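Local coordinates for protection of telomeres protein 1 (Schizosaccharomyces pombe, PDB 7CUI) that binds single-stranded telomeric DNA, protects the 3' overhang of telomeres and regulates telomerase and telomere length, at residues 16-27 with 161-169. Sequence-based numbering, arbitrary orientation.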
loop_
_atom_site.group_PDB
_atom_site.type_symbol
_atom_site.label_atom_id
_atom_site.label_comp_id
_atom_site.label_asym_id
_atom_site.label_seq_id
_atom_site.Cartn_x
_atom_site.Cartn_y
_atom_site.Cartn_z
ATOM N N ASN A 16 7.433 16.647 -10.394
ATOM C CA ASN A 16 6.829 15.329 -10.028
ATOM C C ASN A 16 6.899 14.392 -11.235
ATOM O O ASN A 16 5.866 13.950 -11.747
ATOM C CB ASN A 16 5.406 15.489 -9.478
ATOM C CG ASN A 16 5.305 16.411 -8.277
ATOM O OD1 ASN A 16 6.296 16.989 -7.834
ATOM N ND2 ASN A 16 4.103 16.556 -7.744
ATOM N N GLU A 17 8.132 14.105 -11.678
ATOM C CA GLU A 17 8.410 13.240 -12.816
ATOM C C GLU A 17 8.440 11.790 -12.332
ATOM O O GLU A 17 9.262 11.437 -11.490
ATOM C CB GLU A 17 9.731 13.678 -13.462
ATOM C CG GLU A 17 10.262 12.734 -14.530
ATOM C CD GLU A 17 9.633 12.836 -15.911
ATOM O OE1 GLU A 17 9.362 11.773 -16.506
ATOM O OE2 GLU A 17 9.436 13.972 -16.397
ATOM N N ILE A 18 7.540 10.952 -12.867
ATOM C CA ILE A 18 7.351 9.604 -12.343
ATOM C C ILE A 18 8.486 8.682 -12.793
ATOM O O ILE A 18 9.082 8.902 -13.847
ATOM C CB ILE A 18 5.954 9.033 -12.678
ATOM C CG1 ILE A 18 5.777 8.758 -14.176
ATOM C CG2 ILE A 18 4.854 9.925 -12.114
ATOM C CD1 ILE A 18 4.442 8.147 -14.553
ATOM N N THR A 19 8.762 7.649 -11.978
ATOM C CA THR A 19 9.804 6.671 -12.258
ATOM C C THR A 19 9.400 5.812 -13.451
ATOM O O THR A 19 8.223 5.492 -13.629
ATOM C CB THR A 19 10.026 5.663 -11.117
ATOM O OG1 THR A 19 9.277 5.960 -9.938
ATOM C CG2 THR A 19 11.488 5.469 -10.782
ATOM N N ALA A 20 10.407 5.422 -14.237
ATOM C CA ALA A 20 10.244 4.392 -15.246
ATOM C C ALA A 20 9.976 3.044 -14.568
ATOM O O ALA A 20 9.541 2.100 -15.228
ATOM C CB ALA A 20 11.472 4.354 -16.124
ATOM N N HIS A 21 10.203 2.977 -13.243
ATOM C CA HIS A 21 10.201 1.714 -12.517
ATOM C C HIS A 21 8.801 1.304 -12.054
ATOM O O HIS A 21 8.649 0.247 -11.445
ATOM C CB HIS A 21 11.188 1.726 -11.342
ATOM C CG HIS A 21 12.625 1.709 -11.748
ATOM N ND1 HIS A 21 13.501 2.717 -11.388
ATOM C CD2 HIS A 21 13.344 0.819 -12.465
ATOM C CE1 HIS A 21 14.697 2.453 -11.870
ATOM N NE2 HIS A 21 14.625 1.295 -12.535
ATOM N N VAL A 22 7.786 2.134 -12.330
ATOM C CA VAL A 22 6.423 1.776 -11.971
ATOM C C VAL A 22 5.519 1.982 -13.181
ATOM O O VAL A 22 5.401 3.092 -13.690
ATOM C CB VAL A 22 5.928 2.549 -10.732
ATOM C CG1 VAL A 22 4.456 2.292 -10.451
ATOM C CG2 VAL A 22 6.766 2.249 -9.497
ATOM N N ILE A 23 4.901 0.884 -13.631
ATOM C CA ILE A 23 3.946 0.870 -14.730
ATOM C C ILE A 23 2.543 0.670 -14.153
ATOM O O ILE A 23 2.366 -0.006 -13.143
ATOM C CB ILE A 23 4.319 -0.231 -15.745
ATOM C CG1 ILE A 23 5.457 0.214 -16.664
ATOM C CG2 ILE A 23 3.110 -0.698 -16.539
ATOM C CD1 ILE A 23 5.953 -0.870 -17.601
ATOM N N ASN A 24 1.546 1.259 -14.816
ATOM C CA ASN A 24 0.152 1.103 -14.439
ATOM C C ASN A 24 -0.587 0.314 -15.519
ATOM O O ASN A 24 -0.143 0.249 -16.665
ATOM C CB ASN A 24 -0.497 2.460 -14.166
ATOM C CG ASN A 24 0.105 3.163 -12.968
ATOM O OD1 ASN A 24 -0.343 2.966 -11.840
ATOM N ND2 ASN A 24 1.119 3.983 -13.199
ATOM N N GLU A 25 -1.717 -0.290 -15.131
ATOM C CA GLU A 25 -2.576 -1.040 -16.033
ATOM C C GLU A 25 -3.361 -0.053 -16.892
ATOM O O GLU A 25 -3.649 1.051 -16.437
ATOM C CB GLU A 25 -3.546 -1.902 -15.221
ATOM C CG GLU A 25 -3.610 -3.349 -15.678
ATOM C CD GLU A 25 -2.291 -4.108 -15.635
ATOM O OE1 GLU A 25 -1.456 -3.801 -14.757
ATOM O OE2 GLU A 25 -2.099 -5.001 -16.486
ATOM N N PRO A 26 -3.724 -0.405 -18.150
ATOM C CA PRO A 26 -4.560 0.469 -18.977
ATOM C C PRO A 26 -5.908 0.729 -18.305
ATOM O O PRO A 26 -6.626 -0.211 -17.962
ATOM C CB PRO A 26 -4.735 -0.318 -20.287
ATOM C CG PRO A 26 -3.575 -1.293 -20.306
ATOM C CD PRO A 26 -3.327 -1.637 -18.852
ATOM N N ALA A 27 -6.222 2.016 -18.098
ATOM C CA ALA A 27 -7.445 2.431 -17.424
ATOM C C ALA A 27 -7.841 3.847 -17.841
ATOM O O ALA A 27 -6.990 4.659 -18.208
ATOM C CB ALA A 27 -7.271 2.328 -15.928
ATOM N N THR A 161 11.780 10.258 -1.940
ATOM C CA THR A 161 11.232 9.012 -2.441
ATOM C C THR A 161 10.619 9.269 -3.818
ATOM O O THR A 161 10.107 10.359 -4.070
ATOM C CB THR A 161 10.267 8.428 -1.405
ATOM O OG1 THR A 161 9.231 9.390 -1.190
ATOM C CG2 THR A 161 10.949 8.118 -0.088
ATOM N N PRO A 162 10.679 8.302 -4.768
ATOM C CA PRO A 162 10.198 8.535 -6.130
ATOM C C PRO A 162 8.694 8.767 -6.249
ATOM O O PRO A 162 7.935 8.430 -5.344
ATOM C CB PRO A 162 10.620 7.279 -6.909
ATOM C CG PRO A 162 10.865 6.220 -5.857
ATOM C CD PRO A 162 11.263 6.958 -4.597
ATOM N N TRP A 163 8.298 9.361 -7.385
ATOM C CA TRP A 163 6.918 9.650 -7.744
ATOM C C TRP A 163 6.409 8.594 -8.717
ATOM O O TRP A 163 7.140 8.183 -9.619
ATOM C CB TRP A 163 6.819 11.032 -8.399
ATOM C CG TRP A 163 6.967 12.168 -7.441
ATOM C CD1 TRP A 163 8.120 12.819 -7.121
ATOM C CD2 TRP A 163 5.923 12.784 -6.667
ATOM N NE1 TRP A 163 7.867 13.806 -6.208
ATOM C CE2 TRP A 163 6.530 13.811 -5.910
ATOM C CE3 TRP A 163 4.540 12.582 -6.542
ATOM C CZ2 TRP A 163 5.797 14.623 -5.042
ATOM C CZ3 TRP A 163 3.819 13.384 -5.682
ATOM C CH2 TRP A 163 4.442 14.392 -4.943
ATOM N N PHE A 164 5.141 8.197 -8.544
ATOM C CA PHE A 164 4.508 7.224 -9.423
ATOM C C PHE A 164 2.993 7.389 -9.363
ATOM O O PHE A 164 2.460 7.936 -8.395
ATOM C CB PHE A 164 4.954 5.796 -9.085
ATOM C CG PHE A 164 4.642 5.342 -7.680
ATOM C CD1 PHE A 164 5.525 5.595 -6.636
ATOM C CD2 PHE A 164 3.460 4.672 -7.392
ATOM C CE1 PHE A 164 5.234 5.194 -5.340
ATOM C CE2 PHE A 164 3.173 4.261 -6.096
ATOM C CZ PHE A 164 4.062 4.519 -5.072
ATOM N N ASP A 165 2.318 6.928 -10.423
ATOM C CA ASP A 165 0.865 6.904 -10.452
ATOM C C ASP A 165 0.393 5.627 -9.765
ATOM O O ASP A 165 1.026 4.582 -9.897
ATOM C CB ASP A 165 0.322 7.048 -11.875
ATOM C CG ASP A 165 0.482 8.445 -12.453
ATOM O OD1 ASP A 165 0.501 9.407 -11.663
ATOM O OD2 ASP A 165 0.587 8.559 -13.691
ATOM N N ILE A 166 -0.714 5.732 -9.021
ATOM C CA ILE A 166 -1.265 4.626 -8.252
ATOM C C ILE A 166 -2.781 4.614 -8.444
ATOM O O ILE A 166 -3.405 5.672 -8.459
ATOM C CB ILE A 166 -0.871 4.765 -6.761
ATOM C CG1 ILE A 166 -1.260 3.548 -5.919
ATOM C CG2 ILE A 166 -1.436 6.043 -6.162
ATOM C CD1 ILE A 166 -0.646 2.258 -6.390
ATOM N N TYR A 167 -3.356 3.416 -8.615
ATOM C CA TYR A 167 -4.804 3.265 -8.597
ATOM C C TYR A 167 -5.226 2.733 -7.234
ATOM O O TYR A 167 -4.598 1.819 -6.706
ATOM C CB TYR A 167 -5.291 2.259 -9.641
ATOM C CG TYR A 167 -4.908 2.519 -11.074
ATOM C CD1 TYR A 167 -4.590 3.789 -11.526
ATOM C CD2 TYR A 167 -4.910 1.485 -11.997
ATOM C CE1 TYR A 167 -4.252 4.019 -12.852
ATOM C CE2 TYR A 167 -4.579 1.698 -13.325
ATOM C CZ TYR A 167 -4.250 2.971 -13.755
ATOM O OH TYR A 167 -3.919 3.182 -15.062
ATOM N N VAL A 168 -6.301 3.299 -6.679
ATOM C CA VAL A 168 -6.838 2.822 -5.413
ATOM C C VAL A 168 -8.325 2.534 -5.579
ATOM O O VAL A 168 -9.028 3.261 -6.276
ATOM C CB VAL A 168 -6.578 3.798 -4.247
ATOM C CG1 VAL A 168 -5.094 4.066 -4.045
ATOM C CG2 VAL A 168 -7.356 5.101 -4.379
ATOM N N LYS A 169 -8.779 1.450 -4.941
ATOM C CA LYS A 169 -10.199 1.165 -4.829
ATOM C C LYS A 169 -10.646 1.438 -3.396
ATOM O O LYS A 169 -10.086 0.895 -2.448
ATOM C CB LYS A 169 -10.537 -0.242 -5.335
ATOM C CG LYS A 169 -9.678 -1.385 -4.812
ATOM C CD LYS A 169 -9.872 -2.661 -5.604
ATOM C CE LYS A 169 -8.790 -3.685 -5.339
ATOM N NZ LYS A 169 -8.934 -4.879 -6.206
#
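Tyr167 OH donates a hydrogen bond of 2.6 Å to Glu25 O. The carbonyl oxygen lies at the edge of the phenol ring, in its plane, and the C=O points almost straight at the hydroxyl. At the other end of the contact, Trp163 O accepts two bonds from Thr19. Thr19 N reaches Trp163 O at 2.9 Å. The hydroxyl OG1 adds a second bond to Trp163 O from above the carbonyl plane, at 3.1 Å. Thr19 also opens a type I turn that ends at Val22 and leads into strand 22-24. This strand does not pair directly with strand 163-169; their axes come no nearer than 7.1 Å, with directions 31° apart. Strand 190-198 pairs antiparallel with both. The curled sheet of this C-terminal part of the protein has the strand order of an OB barrel, with 22-24 added beside 190-198. Val22 points toward strand 163-169, its CB 3.8 Å from Phe164 CB. Ile18 CG2 packs on Phe164 CA, and the side chain also touches Arg54 of strand 49-73. Ala27 CB sits 3.8 Å from Tyr167 CZ. Trp163 CG lies beside its backbone N (chi1 -74°), which turns the indole toward Asn16. Asn16, the first modelled residue and poorly ordered, stacks over one indole face, amide and ring planes 11° apart. Its CA meets the five-membered ring in a CH-pi contact. With an alanine in place of Trp163, Asn16 would probably lose its stacking surface and be freer to move.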